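Long-range contacts in 27kDa outer membrane protein (Silicibacter pomeroyi, PDB 3GYK), which probably acts as an oxidoreductase of the thioredoxin type, this chain being the DsbA-like thioredoxin-fold part of the longer protein: residues Leu8-Asn13 and Asn53-Tyr58; Ala42-Leu47 and Ser162-Ala167. All blocks are in the same frame, centred on the assembly; numbering follows the deposited sequence.

Contact 1 (Leu8-Asn13 and Asn53-Tyr58); sequences LFNDPN and NVRLVY
Phe9 and Val57 bring the two backbones closest, their CA atoms 6.9 Å apart where the end of helix 3-9 comes down on strand 54-60. The helix gives way at Asn10, and the carbonyl of Phe9, at its end, is met by Arg55 instead of by a further turn. Two donors reach this one oxygen: Arg55 NH2 donates to Phe9 O over 2.8 Å and Arg55 NH1 over 3.0 Å. The two bonds differ in approach, since NH2 lies nearly along the C=O axis, at 171°, whereas NH1 comes in at 132°. Phe9 O stays close to the guanidinium plane. Arginine suits the place because its chain runs extended from CG to NE, with CG anti to the backbone N (chi1 -174°), and spans the gap between strand and helix end. Its positive charge there would probably also interact favourably with the helix's carbonyl end. An alanine here would probably leave Phe9 O without both of these donors, and Thr25 OG1 without the bond it makes to Arg55 NH1.

Strand 54-60 belongs to the central sheet of the thioredoxin fold, and Arg55 and Val57 direct their side chains to the face that carries helix 3-9. Val57, branched at CB and apolar, fills in beside the arginine: CG1 rests 3.7 Å from Leu8 O, and CG2 is 4.2 Å from Phe9 O. The Phe9 side chain packs on strand 24-30, against Thr25 and Val27, while Phe9 CB lies 3.9 Å from Arg55 NH1. Asn10, at the exposed border, crosses the arginine at about a right angle without bonding to it. Beyond the helix end Asp11 forms an Asx turn, OD1 accepting from Asn13 N at 2.8 Å, and its OD2 makes a salt bridge to Arg59.

Contact 2 (Ala42-Leu47 and Ser162-Ala167); sequences AEVQGL and SQLQDA
The carboxamide of Gln165 meets Leu47 through one face: Leu47 CD1 stands almost straight above Gln165 OE1, 3.5 Å away. The same methyl, Leu47 CD1, is 4.0 Å from the amide carbon, Gln165 CD. NE2 serves other partners, hydrogen-bonding to Asp51 OD2, just past the end of helix 35-50, and to Asp169 OD1 one turn on in its own helix. A bend at chi2 (69°) brings CD back toward the neighbouring helix. Glutamine suits this border because its CB and CD can pack against a methyl while its nitrogen reaches polar groups beyond. The second flat group, the carboxylate of Glu43, hydrogen-bonds through OE1 to Gln161 N, a backbone amide at the start of helix 161-174.

Between these polar margins the contact is made by aliphatic groups. Leu47 and Leu164 cross at about a right angle, with CD2 of Leu47 4.0 Å from CB of Leu164. CG of Leu47 lies anti to its backbone N (chi1 175°), and leucine suits this place because its two methyls can divide their work, CD1 going to Gln165 and CD2 to Leu164. Leu164 instead meets Leu47 with CB and carries a single methyl, CD1, on to CG2 of Val44, 4.2 Å away, and to CB of Glu43, 4.4 Å away. Val44 offers a shorter branch close to its own helix.

Leu47 and Gln165 have the nearest CA atoms, 6.5 Å apart, and the short axes approach to 9.4 Å with 47° between their directions. Val44 also touches Phe148 and Leu56 of the sheet. Two helices running broadly the same way over one sheet face, the first beginning at a CxxC sequence and the second closing the chain, are characteristic of the thioredoxin fold.

How the contacts relate
The centres of the two contacts lie 16 Å apart, on opposite faces of the central sheet. Strand 54-60 joins them: Arg55 and Val57 serve contact 1, while Val54 and Leu56 turn to helix 35-50, where Val54 CG1 meets Leu47 CD2 at 4.1 Å and the Leu56 side chain faces Val44. Along the chain the segments alternate, 8-13, 42-47, 53-58 and 162-167, so the contacts interlock. Helix 35-50 and strand 54-60 belong to the beta-alpha-beta crossover that starts from strand 24-30. The N-terminal helix thus covers one side of this unit and the C-terminal helix packs beside its helix on the other, making a layered domain.

Contact 1 (Leu8-Asn13 and Asn53-Tyr58)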
# COMPACT_ATOMS: atom_id res chain seq x y z
N LEU A 8 -3.14 -5.99 -11.83
CA LEU A 8 -3.61 -5.51 -10.53
C LEU A 8 -3.29 -6.48 -9.42
O LEU A 8 -2.89 -6.09 -8.31
CB LEU A 8 -5.10 -5.21 -10.54
CG LEU A 8 -5.46 -3.88 -11.22
CD1 LEU A 8 -6.95 -3.82 -11.41
CD2 LEU A 8 -4.95 -2.71 -10.38
N PHE A 9 -3.50 -7.76 -9.69
CA PHE A 9 -3.50 -8.72 -8.60
C PHE A 9 -2.29 -9.63 -8.59
O PHE A 9 -2.00 -10.24 -7.54
CB PHE A 9 -4.77 -9.58 -8.64
CG PHE A 9 -6.08 -8.79 -8.59
CD1 PHE A 9 -6.20 -7.61 -7.87
CD2 PHE A 9 -7.22 -9.29 -9.23
CE1 PHE A 9 -7.41 -6.91 -7.82
CE2 PHE A 9 -8.44 -8.59 -9.18
CZ PHE A 9 -8.53 -7.40 -8.49
N ASN A 10 -1.57 -9.73 -9.71
CA ASN A 10 -0.45 -10.68 -9.79
C ASN A 10 0.92 -10.09 -10.13
O ASN A 10 1.77 -10.74 -10.74
CB ASN A 10 -0.80 -11.80 -10.75
CG ASN A 10 -2.01 -12.60 -10.28
OD1 ASN A 10 -2.93 -12.84 -11.06
ND2 ASN A 10 -2.01 -13.03 -9.02
N ASP A 11 1.13 -8.84 -9.74
CA ASP A 11 2.41 -8.17 -9.98
C ASP A 11 3.41 -8.55 -8.87
O ASP A 11 3.19 -8.23 -7.69
CB ASP A 11 2.13 -6.65 -9.97
CG ASP A 11 3.37 -5.83 -10.25
OD1 ASP A 11 4.48 -6.40 -10.20
OD2 ASP A 11 3.22 -4.60 -10.47
N PRO A 12 4.52 -9.22 -9.23
CA PRO A 12 5.47 -9.64 -8.17
C PRO A 12 6.16 -8.48 -7.46
O PRO A 12 6.70 -8.67 -6.35
CB PRO A 12 6.50 -10.48 -8.93
CG PRO A 12 6.30 -10.19 -10.33
CD PRO A 12 4.91 -9.72 -10.55
N ASN A 13 6.12 -7.30 -8.07
CA ASN A 13 6.78 -6.11 -7.51
C ASN A 13 5.82 -5.30 -6.63
O ASN A 13 6.14 -4.20 -6.19
CB ASN A 13 7.40 -5.26 -8.65
CG ASN A 13 8.47 -4.24 -8.16
OD1 ASN A 13 9.12 -4.43 -7.09
ND2 ASN A 13 8.70 -3.20 -8.98
N ASN A 53 -9.57 -14.44 4.76
CA ASN A 53 -9.59 -14.88 3.36
C ASN A 53 -9.47 -13.70 2.40
O ASN A 53 -9.90 -13.77 1.24
CB ASN A 53 -10.86 -15.73 3.11
CG ASN A 53 -10.72 -16.66 1.91
OD1 ASN A 53 -9.61 -17.04 1.51
ND2 ASN A 53 -11.85 -17.10 1.37
N VAL A 54 -8.90 -12.60 2.89
CA VAL A 54 -8.68 -11.37 2.09
C VAL A 54 -7.18 -11.26 1.83
O VAL A 54 -6.35 -11.37 2.74
CB VAL A 54 -9.19 -10.11 2.82
CG1 VAL A 54 -8.68 -8.82 2.15
CG2 VAL A 54 -10.75 -10.09 2.85
N ARG A 55 -6.85 -11.10 0.56
CA ARG A 55 -5.52 -10.82 0.11
C ARG A 55 -5.41 -9.31 -0.12
O ARG A 55 -6.28 -8.73 -0.76
CB ARG A 55 -5.39 -11.47 -1.24
CG ARG A 55 -4.06 -11.44 -1.86
CD ARG A 55 -4.18 -12.54 -2.92
NE ARG A 55 -2.96 -12.61 -3.67
CZ ARG A 55 -2.70 -11.86 -4.73
NH1 ARG A 55 -3.62 -11.02 -5.19
NH2 ARG A 55 -1.52 -11.97 -5.33
N LEU A 56 -4.33 -8.69 0.36
CA LEU A 56 -4.21 -7.23 0.29
C LEU A 56 -2.97 -6.82 -0.50
O LEU A 56 -1.85 -7.15 -0.09
CB LEU A 56 -4.14 -6.66 1.70
CG LEU A 56 -3.86 -5.17 1.84
CD1 LEU A 56 -5.09 -4.42 1.39
CD2 LEU A 56 -3.59 -4.90 3.29
N VAL A 57 -3.16 -6.11 -1.62
CA VAL A 57 -2.07 -5.76 -2.54
C VAL A 57 -1.83 -4.25 -2.39
O VAL A 57 -2.78 -3.45 -2.42
CB VAL A 57 -2.39 -6.14 -4.02
CG1 VAL A 57 -1.40 -5.45 -5.01
CG2 VAL A 57 -2.35 -7.67 -4.21
N TYR A 58 -0.57 -3.86 -2.25
CA TYR A 58 -0.25 -2.44 -2.06
C TYR A 58 0.37 -1.78 -3.28
O TYR A 58 1.33 -2.32 -3.87
CB TYR A 58 0.70 -2.30 -0.87
CG TYR A 58 0.03 -2.28 0.48
CD1 TYR A 58 -1.36 -2.30 0.62
CD2 TYR A 58 0.80 -2.16 1.62
CE1 TYR A 58 -1.96 -2.22 1.89
CE2 TYR A 58 0.20 -2.09 2.88
CZ TYR A 58 -1.17 -2.11 3.01
OH TYR A 58 -1.73 -2.04 4.26

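Contact 2 (Ala42-Leu47 and Ser162-Ala167)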
# COMPACT_ATOMS: atom_id res chain seq x y z
N ALA A 42 -6.24 1.83 10.12
CA ALA A 42 -6.95 1.01 11.09
C ALA A 42 -8.13 0.22 10.50
O ALA A 42 -8.45 -0.87 11.00
CB ALA A 42 -7.41 1.84 12.30
N GLU A 43 -8.77 0.78 9.45
CA GLU A 43 -9.88 0.13 8.75
C GLU A 43 -9.40 -1.09 7.97
O GLU A 43 -10.02 -2.16 8.07
CB GLU A 43 -10.56 1.12 7.79
CG GLU A 43 -10.97 2.43 8.48
CD GLU A 43 -11.81 2.22 9.74
OE1 GLU A 43 -12.73 1.38 9.75
OE2 GLU A 43 -11.54 2.91 10.75
N VAL A 44 -8.29 -0.92 7.27
CA VAL A 44 -7.68 -2.02 6.49
C VAL A 44 -7.12 -3.09 7.44
O VAL A 44 -7.39 -4.29 7.26
CB VAL A 44 -6.60 -1.51 5.52
CG1 VAL A 44 -5.96 -2.68 4.75
CG2 VAL A 44 -7.19 -0.51 4.52
N GLN A 45 -6.41 -2.67 8.50
CA GLN A 45 -5.95 -3.65 9.51
C GLN A 45 -7.13 -4.41 10.12
O GLN A 45 -7.06 -5.63 10.34
CB GLN A 45 -5.18 -2.98 10.65
CG GLN A 45 -3.80 -2.47 10.29
CD GLN A 45 -3.07 -1.83 11.49
OE1 GLN A 45 -3.71 -1.32 12.40
NE2 GLN A 45 -1.75 -1.86 11.49
N GLY A 46 -8.21 -3.69 10.39
CA GLY A 46 -9.42 -4.30 10.94
C GLY A 46 -10.01 -5.34 9.99
O GLY A 46 -10.34 -6.45 10.42
N LEU A 47 -10.12 -4.98 8.72
CA LEU A 47 -10.60 -5.91 7.70
C LEU A 47 -9.79 -7.22 7.70
O LEU A 47 -10.37 -8.29 7.78
CB LEU A 47 -10.56 -5.27 6.32
CG LEU A 47 -10.92 -6.21 5.17
CD1 LEU A 47 -12.42 -6.48 5.17
CD2 LEU A 47 -10.50 -5.54 3.86
N SER A 162 -16.34 -1.60 7.82
CA SER A 162 -17.62 -2.22 7.46
C SER A 162 -17.92 -2.07 5.96
O SER A 162 -18.52 -2.94 5.36
CB SER A 162 -18.78 -1.65 8.29
OG SER A 162 -18.91 -0.27 8.01
N GLN A 163 -17.47 -0.97 5.35
CA GLN A 163 -17.70 -0.77 3.92
C GLN A 163 -16.78 -1.63 3.07
O GLN A 163 -17.19 -2.19 2.04
CB GLN A 163 -17.53 0.71 3.55
CG GLN A 163 -18.57 1.60 4.20
CD GLN A 163 -18.30 3.07 3.88
OE1 GLN A 163 -17.29 3.64 4.33
NE2 GLN A 163 -19.17 3.67 3.07
N LEU A 164 -15.54 -1.76 3.52
CA LEU A 164 -14.61 -2.70 2.90
C LEU A 164 -15.18 -4.13 3.00
O LEU A 164 -15.18 -4.87 2.01
CB LEU A 164 -13.21 -2.63 3.56
CG LEU A 164 -12.44 -1.36 3.13
CD1 LEU A 164 -11.30 -1.10 4.06
CD2 LEU A 164 -11.93 -1.48 1.69
N GLN A 165 -15.66 -4.50 4.18
CA GLN A 165 -16.20 -5.86 4.36
C GLN A 165 -17.41 -6.10 3.47
O GLN A 165 -17.54 -7.18 2.89
CB GLN A 165 -16.54 -6.13 5.84
CG GLN A 165 -16.92 -7.57 6.15
CD GLN A 165 -15.72 -8.50 6.01
OE1 GLN A 165 -14.82 -8.47 6.85
NE2 GLN A 165 -15.69 -9.30 4.94
N ASP A 166 -18.28 -5.10 3.35
CA ASP A 166 -19.43 -5.23 2.46
C ASP A 166 -18.97 -5.47 1.01
O ASP A 166 -19.54 -6.31 0.31
CB ASP A 166 -20.34 -4.01 2.53
CG ASP A 166 -21.52 -4.12 1.58
OD1 ASP A 166 -22.29 -5.09 1.71
OD2 ASP A 166 -21.68 -3.24 0.71
N ALA A 167 -17.94 -4.74 0.58
CA ALA A 167 -17.42 -4.87 -0.78
C ALA A 167 -16.83 -6.27 -0.99
O ALA A 167 -17.05 -6.91 -2.03
CB ALA A 167 -16.39 -3.78 -1.09